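Local coordinates for protein CurF (Lyngbya majuscula, PDB 2Q35) that probably catalyses, through its crotonase-fold ECH2 domain, a decarboxylation step in polyketide chain beta-branching, at residues Y48-L53 with I91-A96; L107-A112 with I141-L146. The protein carries 1 engineered substitution. All coordinates share one frame. Numbering follows the deposited sequence.

Interaction 1 of 2, residues Y48-L53 with I91-A96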
ATOM      1  N   TYR A  48      27.483   5.627 -16.937  1.00 15.56           N
ATOM      2  CA  TYR A  48      26.900   5.458 -15.609  1.00 14.96           C
ATOM      3  C   TYR A  48      25.472   4.956 -15.681  1.00 15.79           C
ATOM      4  O   TYR A  48      24.668   5.441 -16.514  1.00 17.52           O
ATOM      5  CB  TYR A  48      26.974   6.745 -14.793  1.00 14.62           C
ATOM      6  CG  TYR A  48      28.365   7.254 -14.529  1.00 16.05           C
ATOM      7  CD1 TYR A  48      29.491   6.433 -14.687  1.00 17.08           C
ATOM      8  CD2 TYR A  48      28.559   8.547 -14.044  1.00 16.92           C
ATOM      9  CE1 TYR A  48      30.792   6.918 -14.396  1.00 14.31           C
ATOM     10  CE2 TYR A  48      29.823   9.021 -13.735  1.00 14.53           C
ATOM     11  CZ  TYR A  48      30.938   8.224 -13.929  1.00 17.73           C
ATOM     12  OH  TYR A  48      32.193   8.713 -13.638  1.00 21.29           O
ATOM     13  N   LYS A  49      25.149   3.996 -14.803  1.00 13.84           N
ATOM     14  CA  LYS A  49      23.854   3.327 -14.824  1.00 13.40           C
ATOM     15  C   LYS A  49      23.071   3.408 -13.512  1.00 13.62           C
ATOM     16  O   LYS A  49      21.842   3.293 -13.528  1.00 14.30           O
ATOM     17  CB  LYS A  49      23.989   1.828 -15.187  1.00 14.27           C
ATOM     18  CG  LYS A  49      24.531   1.530 -16.554  1.00 17.01           C
ATOM     19  CD  LYS A  49      24.557   0.019 -16.650  1.00 20.43           C
ATOM     20  CE  LYS A  49      24.848  -0.485 -18.014  1.00 22.73           C
ATOM     21  NZ  LYS A  49      24.922  -1.956 -17.955  1.00 15.05           N
ATOM     22  N   VAL A  50      23.781   3.495 -12.379  1.00 12.26           N
ATOM     23  CA  VAL A  50      23.125   3.519 -11.033  1.00 13.17           C
ATOM     24  C   VAL A  50      23.883   4.498 -10.168  1.00 13.10           C
ATOM     25  O   VAL A  50      25.117   4.498 -10.172  1.00 15.14           O
ATOM     26  CB  VAL A  50      23.118   2.105 -10.343  1.00 12.64           C
ATOM     27  CG1 VAL A  50      22.392   2.162  -9.001  1.00 15.19           C
ATOM     28  CG2 VAL A  50      22.465   1.041 -11.223  1.00 15.72           C
ATOM     29  N   VAL A  51      23.161   5.362  -9.455  1.00 12.43           N
ATOM     30  CA  VAL A  51      23.782   6.280  -8.497  1.00 13.85           C
ATOM     31  C   VAL A  51      23.466   5.805  -7.065  1.00 13.85           C
ATOM     32  O   VAL A  51      22.304   5.511  -6.760  1.00 15.13           O
ATOM     33  CB  VAL A  51      23.190   7.683  -8.647  1.00 13.84           C
ATOM     34  CG1 VAL A  51      23.665   8.572  -7.488  1.00 13.81           C
ATOM     35  CG2 VAL A  51      23.566   8.286  -9.990  1.00 15.27           C
ATOM     36  N   ILE A  52      24.488   5.689  -6.214  1.00 13.53           N
ATOM     37  CA  ILE A  52      24.273   5.479  -4.793  1.00 14.44           C
ATOM     38  C   ILE A  52      24.533   6.798  -4.093  1.00 13.39           C
ATOM     39  O   ILE A  52      25.664   7.323  -4.136  1.00 15.87           O
ATOM     40  CB  ILE A  52      25.223   4.368  -4.268  1.00 13.03           C
ATOM     41  CG1 ILE A  52      24.887   3.059  -5.012  1.00 18.44           C
ATOM     42  CG2 ILE A  52      25.041   4.166  -2.735  1.00 17.16           C
ATOM     43  CD1 ILE A  52      25.749   1.905  -4.638  1.00 25.26           C
ATOM     44  N   LEU A  53      23.501   7.344  -3.460  1.00 13.02           N
ATOM     45  CA  LEU A  53      23.638   8.596  -2.707  1.00 13.65           C
ATOM     46  C   LEU A  53      23.780   8.289  -1.219  1.00 13.31           C
ATOM     47  O   LEU A  53      22.955   7.602  -0.640  1.00 13.56           O
ATOM     48  CB  LEU A  53      22.401   9.467  -2.932  1.00 14.87           C
ATOM     49  CG  LEU A  53      22.324  10.815  -2.209  1.00 15.05           C
ATOM     50  CD1 LEU A  53      23.481  11.764  -2.570  1.00 18.25           C
ATOM     51  CD2 LEU A  53      20.954  11.500  -2.476  1.00 14.42           C
ATOM     52  N   ILE A  91      18.771   8.079 -14.399  1.00 11.28           N
ATOM     53  CA  ILE A  91      19.158   6.712 -14.010  1.00 10.28           C
ATOM     54  C   ILE A  91      18.748   6.416 -12.573  1.00 11.36           C
ATOM     55  O   ILE A  91      18.577   7.323 -11.771  1.00 11.70           O
ATOM     56  CB  ILE A  91      20.670   6.430 -14.244  1.00 10.05           C
ATOM     57  CG1 ILE A  91      21.547   7.467 -13.530  1.00 10.55           C
ATOM     58  CG2 ILE A  91      20.967   6.372 -15.769  1.00 11.13           C
ATOM     59  CD1 ILE A  91      23.014   7.043 -13.425  1.00 11.34           C
ATOM     60  N   PRO A  92      18.551   5.123 -12.246  1.00 11.28           N
ATOM     61  CA  PRO A  92      18.114   4.794 -10.876  1.00 12.72           C
ATOM     62  C   PRO A  92      19.078   5.266  -9.784  1.00 12.15           C
ATOM     63  O   PRO A  92      20.313   5.233  -9.957  1.00 12.94           O
ATOM     64  CB  PRO A  92      18.082   3.255 -10.857  1.00 13.67           C
ATOM     65  CG  PRO A  92      18.340   2.793 -12.216  1.00 14.57           C
ATOM     66  CD  PRO A  92      18.649   3.948 -13.129  1.00 10.28           C
ATOM     67  N   ILE A  93      18.486   5.713  -8.683  1.00 11.09           N
ATOM     68  CA  ILE A  93      19.225   6.177  -7.514  1.00 11.71           C
ATOM     69  C   ILE A  93      18.857   5.313  -6.307  1.00 11.79           C
ATOM     70  O   ILE A  93      17.666   5.063  -6.056  1.00 11.71           O
ATOM     71  CB  ILE A  93      18.896   7.663  -7.195  1.00 12.70           C
ATOM     72  CG1 ILE A  93      19.219   8.578  -8.370  1.00 13.46           C
ATOM     73  CG2 ILE A  93      19.632   8.165  -5.907  1.00 12.19           C
ATOM     74  CD1 ILE A  93      18.642  10.005  -8.136  1.00 14.18           C
ATOM     75  N   ILE A  94      19.875   4.856  -5.567  1.00 11.72           N
ATOM     76  CA  ILE A  94      19.684   4.176  -4.276  1.00 12.83           C
ATOM     77  C   ILE A  94      20.182   5.100  -3.163  1.00 10.97           C
ATOM     78  O   ILE A  94      21.338   5.513  -3.174  1.00 12.70           O
ATOM     79  CB  ILE A  94      20.501   2.874  -4.219  1.00 11.24           C
ATOM     80  CG1 ILE A  94      20.138   1.945  -5.396  1.00 11.38           C
ATOM     81  CG2 ILE A  94      20.334   2.154  -2.858  1.00 13.06           C
ATOM     82  CD1 ILE A  94      21.057   0.729  -5.596  1.00 15.15           C
ATOM     83  N   ALA A  95      19.315   5.438  -2.208  1.00 10.56           N
ATOM     84  CA  ALA A  95      19.713   6.328  -1.115  1.00 10.03           C
ATOM     85  C   ALA A  95      20.176   5.420   0.008  1.00 11.04           C
ATOM     86  O   ALA A  95      19.353   4.739   0.619  1.00 13.61           O
ATOM     87  CB  ALA A  95      18.555   7.147  -0.633  1.00 12.57           C
ATOM     88  N   ALA A  96      21.465   5.447   0.259  1.00 11.57           N
ATOM     89  CA  ALA A  96      22.046   4.620   1.345  1.00 11.12           C
ATOM     90  C   ALA A  96      22.117   5.499   2.588  1.00 11.30           C
ATOM     91  O   ALA A  96      23.080   6.244   2.804  1.00 12.40           O
ATOM     92  CB  ALA A  96      23.437   4.091   0.949  1.00 14.03           C
TER
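Two neighbouring parallel strands of the main sheet of the crotonase fold meet here: 50-53 and 93-96 run side by side, their axes 4.6 Å apart at closest and 19° from parallel. The backbone ladder is regular. Val51 N donates to Pro92 O (2.9 Å), Ile94 N to Val51 O, Leu53 N to Ile94 O and Ala96 N to Leu53 O, each of the last three 2.8 Å.

The side chains sort themselves onto the two faces. Val51, Leu53, Ile93 and Ala95 look to one, where helix 29-44 covers Val51, Leu53 and Ile93 while Ala95 packs on Ala112; Ile52 and Ile94 look to the other, under helix 178-192. Ile52 and Ile94 share the same m,t rotamer, so they stand alike in adjacent rows, Ile52 CG1 lying 4.5 Å from Ile94 CB. The extended end of Ile94 puts its CD1 3.9 Å from Val50 CG1, while Ile52 CG2 sits 4.0 Å from Ala96 CB. On the opposite face Leu53 CB meets Ile93 CG2 at 4.3 Å.

Ile91 breaks the pattern. Its chi1 is p, whereas Ile93 and Ile94 are both m, and its CB points toward the other strand. With chi2 t, the side chain reaches across to set CD1 3.7 Å from Val51 CG2 and 4.2 Å from Tyr48 CB. Tyr48 sends its own ring away, to a hydrogen bond with Glu8.

The ladder starts at Val51 because Pro92 has no N-H to give: Lys49 O, which finds no hydrogen-bond partner, rests instead 3.3 Å from Pro92 CD.

Interaction 2 of 2, residues L107-A112 with I141-L146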
ATOM      1  N   LEU A 107      13.252  13.401   3.261  1.00 14.69           N
ATOM      2  CA  LEU A 107      12.631  13.455   1.923  1.00 14.33           C
ATOM      3  C   LEU A 107      13.636  13.294   0.807  1.00 14.06           C
ATOM      4  O   LEU A 107      13.357  12.616  -0.176  1.00 14.62           O
ATOM      5  CB  LEU A 107      11.810  14.735   1.732  1.00 15.35           C
ATOM      6  CG  LEU A 107      10.371  14.632   2.273  1.00 22.11           C
ATOM      7  CD1 LEU A 107       9.560  13.654   1.399  1.00 23.94           C
ATOM      8  CD2 LEU A 107      10.287  14.231   3.751  1.00 25.47           C
ATOM      9  N   LEU A 108      14.825  13.889   0.971  1.00 13.08           N
ATOM     10  CA  LEU A 108      15.895  13.759  -0.007  1.00 13.99           C
ATOM     11  C   LEU A 108      16.162  12.304  -0.325  1.00 14.17           C
ATOM     12  O   LEU A 108      16.276  11.909  -1.489  1.00 14.73           O
ATOM     13  CB  LEU A 108      17.177  14.379   0.536  1.00 14.10           C
ATOM     14  CG  LEU A 108      18.331  14.408  -0.484  1.00 15.74           C
ATOM     15  CD1 LEU A 108      18.054  15.440  -1.586  1.00 21.29           C
ATOM     16  CD2 LEU A 108      19.654  14.725   0.187  1.00 15.98           C
ATOM     17  N   GLY A 109      16.281  11.474   0.722  1.00 12.97           N
ATOM     18  CA  GLY A 109      16.454  10.062   0.446  1.00 15.42           C
ATOM     19  C   GLY A 109      15.233   9.412  -0.167  1.00 14.17           C
ATOM     20  O   GLY A 109      15.356   8.545  -1.041  1.00 14.51           O
ATOM     21  N   LEU A 110      14.046   9.781   0.302  1.00 14.51           N
ATOM     22  CA  LEU A 110      12.830   9.119  -0.153  1.00 13.22           C
ATOM     23  C   LEU A 110      12.449   9.481  -1.596  1.00 13.42           C
ATOM     24  O   LEU A 110      11.588   8.807  -2.183  1.00 15.68           O
ATOM     25  CB  LEU A 110      11.648   9.392   0.799  1.00 13.98           C
ATOM     26  CG  LEU A 110      11.755   8.750   2.178  1.00 15.77           C
ATOM     27  CD1 LEU A 110      10.570   9.211   3.027  1.00 17.22           C
ATOM     28  CD2 LEU A 110      11.747   7.245   2.068  1.00 20.64           C
ATOM     29  N   TYR A 111      13.113  10.498  -2.147  1.00 13.58           N
ATOM     30  CA  TYR A 111      12.887  10.885  -3.568  1.00 12.47           C
ATOM     31  C   TYR A 111      13.579   9.837  -4.446  1.00 13.63           C
ATOM     32  O   TYR A 111      13.266   9.705  -5.632  1.00 14.70           O
ATOM     33  CB  TYR A 111      13.466  12.265  -3.910  1.00 14.31           C
ATOM     34  CG  TYR A 111      12.766  13.461  -3.286  1.00 12.75           C
ATOM     35  CD1 TYR A 111      11.377  13.492  -3.108  1.00 16.04           C
ATOM     36  CD2 TYR A 111      13.516  14.579  -2.895  1.00 15.66           C
ATOM     37  CE1 TYR A 111      10.747  14.634  -2.518  1.00 16.96           C
ATOM     38  CE2 TYR A 111      12.916  15.700  -2.330  1.00 14.77           C
ATOM     39  CZ  TYR A 111      11.536  15.725  -2.146  1.00 17.64           C
ATOM     40  OH  TYR A 111      10.959  16.842  -1.565  1.00 19.74           O
ATOM     41  N   ALA A 112      14.509   9.064  -3.854  1.00 13.16           N
ATOM     42  CA  ALA A 112      15.266   8.072  -4.633  1.00 12.63           C
ATOM     43  C   ALA A 112      14.400   6.866  -5.009  1.00 12.81           C
ATOM     44  O   ALA A 112      13.292   6.667  -4.507  1.00 14.76           O
ATOM     45  CB  ALA A 112      16.528   7.600  -3.860  1.00 14.06           C
ATOM     46  N   ILE A 141       4.949  11.734  -1.023  1.00 15.72           N
ATOM     47  CA  ILE A 141       6.077  10.801  -1.070  1.00 16.86           C
ATOM     48  C   ILE A 141       6.027   9.807   0.098  1.00 18.08           C
ATOM     49  O   ILE A 141       6.203   8.602  -0.115  1.00 16.89           O
ATOM     50  CB  ILE A 141       7.412  11.564  -1.155  1.00 17.32           C
ATOM     51  CG1 ILE A 141       7.543  12.273  -2.510  1.00 18.22           C
ATOM     52  CG2 ILE A 141       8.600  10.617  -0.988  1.00 18.50           C
ATOM     53  CD1 ILE A 141       7.707  11.322  -3.764  1.00 19.08           C
ATOM     54  N   LEU A 142       5.751  10.277   1.315  1.00 17.55           N
ATOM     55  CA  LEU A 142       5.706   9.314   2.431  1.00 18.73           C
ATOM     56  C   LEU A 142       4.595   8.283   2.309  1.00 19.31           C
ATOM     57  O   LEU A 142       4.808   7.106   2.614  1.00 19.05           O
ATOM     58  CB  LEU A 142       5.597  10.040   3.770  1.00 20.08           C
ATOM     59  CG  LEU A 142       6.963  10.135   4.445  1.00 24.40           C
ATOM     60  CD1 LEU A 142       7.845  11.223   3.812  1.00 25.27           C
ATOM     61  CD2 LEU A 142       6.770  10.341   5.949  1.00 30.26           C
ATOM     62  N   ARG A 143       3.414   8.703   1.872  1.00 18.48           N
ATOM     63  CA  ARG A 143       2.310   7.761   1.722  1.00 19.74           C
ATOM     64  C   ARG A 143       2.625   6.739   0.642  1.00 21.11           C
ATOM     65  O   ARG A 143       2.347   5.553   0.812  1.00 22.47           O
ATOM     66  CB  ARG A 143       0.976   8.475   1.457  1.00 20.49           C
ATOM     67  CG  ARG A 143       0.570   9.308   2.651  1.00 22.54           C
ATOM     68  CD  ARG A 143      -0.908   9.572   2.755  1.00 33.74           C
ATOM     69  NE  ARG A 143      -1.329  10.722   1.968  1.00 34.35           N
ATOM     70  CZ  ARG A 143      -2.503  11.332   2.132  1.00 32.56           C
ATOM     71  NH1 ARG A 143      -3.347  10.901   3.060  1.00 33.79           N
ATOM     72  NH2 ARG A 143      -2.836  12.367   1.372  1.00 36.46           N
ATOM     73  N   GLU A 144       3.227   7.192  -0.455  1.00 19.96           N
ATOM     74  CA  GLU A 144       3.590   6.281  -1.534  1.00 21.16           C
ATOM     75  C   GLU A 144       4.628   5.268  -1.080  1.00 21.11           C
ATOM     76  O   GLU A 144       4.491   4.082  -1.363  1.00 22.65           O
ATOM     77  CB  GLU A 144       4.063   7.046  -2.782  1.00 20.90           C
ATOM     78  CG  GLU A 144       4.635   6.161  -3.905  1.00 24.62           C
ATOM     79  CD  GLU A 144       3.565   5.441  -4.730  1.00 28.96           C
ATOM     80  OE1 GLU A 144       2.348   5.602  -4.454  1.00 26.86           O
ATOM     81  OE2 GLU A 144       3.956   4.699  -5.668  1.00 31.06           O
ATOM     82  N   LYS A 145       5.620   5.720  -0.332  1.00 21.57           N
ATOM     83  CA  LYS A 145       6.796   4.889  -0.102  1.00 21.77           C
ATOM     84  C   LYS A 145       6.887   4.201   1.246  1.00 23.34           C
ATOM     85  O   LYS A 145       7.411   3.082   1.316  1.00 23.16           O
ATOM     86  CB  LYS A 145       8.056   5.667  -0.398  1.00 24.09           C
ATOM     87  CG  LYS A 145       7.997   6.292  -1.782  1.00 25.21           C
ATOM     88  CD  LYS A 145       9.362   6.461  -2.328  1.00 26.86           C
ATOM     89  CE  LYS A 145       9.290   7.102  -3.703  1.00 25.11           C
ATOM     90  NZ  LYS A 145      10.659   7.100  -4.268  1.00 22.26           N
ATOM     91  N   LEU A 146       6.383   4.843   2.301  1.00 21.13           N
ATOM     92  CA  LEU A 146       6.379   4.200   3.634  1.00 23.18           C
ATOM     93  C   LEU A 146       5.046   3.541   3.964  1.00 22.64           C
ATOM     94  O   LEU A 146       4.961   2.753   4.908  1.00 24.01           O
ATOM     95  CB  LEU A 146       6.727   5.198   4.741  1.00 22.82           C
ATOM     96  CG  LEU A 146       7.992   6.037   4.615  1.00 25.51           C
ATOM     97  CD1 LEU A 146       8.199   6.864   5.879  1.00 28.31           C
ATOM     98  CD2 LEU A 146       9.223   5.173   4.314  1.00 30.10           C
TER
HETATM   99  O   HOH W   1      10.519   9.687  -6.107  1.00 31.38           O
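This is a buried helix-to-helix contact close to the middle of the subunit, in which residues 107-112, the C-terminal part of helix 104-110 and what follows, pack on the C-terminal part of helix 138-146. Leu110 takes the largest share. Its CB points at the partner and lies 3.7 Å from Ile141 CG2; Leu110 CD1 comes within 3.5 Å of Leu142 CD1, and Leu110 CD2 lies 4.0 Å from Leu146 CD2. One turn earlier, Leu107 CD1 fits between Ile141 CB (3.9 Å) and Leu142 CD1 (3.8 Å). Tyr111 turns its ring edge to Ile141, CE1 to CG1 being 4.0 Å, and its hydroxyl bonds to Gly136 O.

In crotonases the helix equivalent to 104-110 usually contributes to the oxyanion hole at its N-terminal end; the contact here is made at the other end. Helix 148-157 also packs on Leu142 and Leu146, and Arg143 reaches Leu207 of the third subunit.

The polar part belongs to Lys145. Extended from chi2 onward, the side chain runs to the carbonyls of residues 110-112: NZ donates to Leu110 O at 2.9 Å and lies 2.7 Å from Ala112 O. A water bridges the remaining carbonyl, donating to Tyr111 O (2.8 Å) and accepting from Lys145 NZ (3.2 Å).

Along the chain the two contacts come in series, neither enclosing nor crossing the other. After strand 50-54 the chain wanders through helices 66-73 and 83-87 before returning as the adjacent parallel strand 93-97, and interaction 1 closes that loop in the main sheet. It then passes strand 100-102 and enters helix 104-110, where interaction 2 opens; that loop takes in strands 114-118 and 122-124 and helix 127-130, and closes on helix 138-146. Their centres are 15 Å apart, yet they touch directly: Ala95 CB packs 3.5 Å from Gly109 O and 3.8 Å from Ala112 CB. Residues 107-112 therefore join the sheet to helix 138-146.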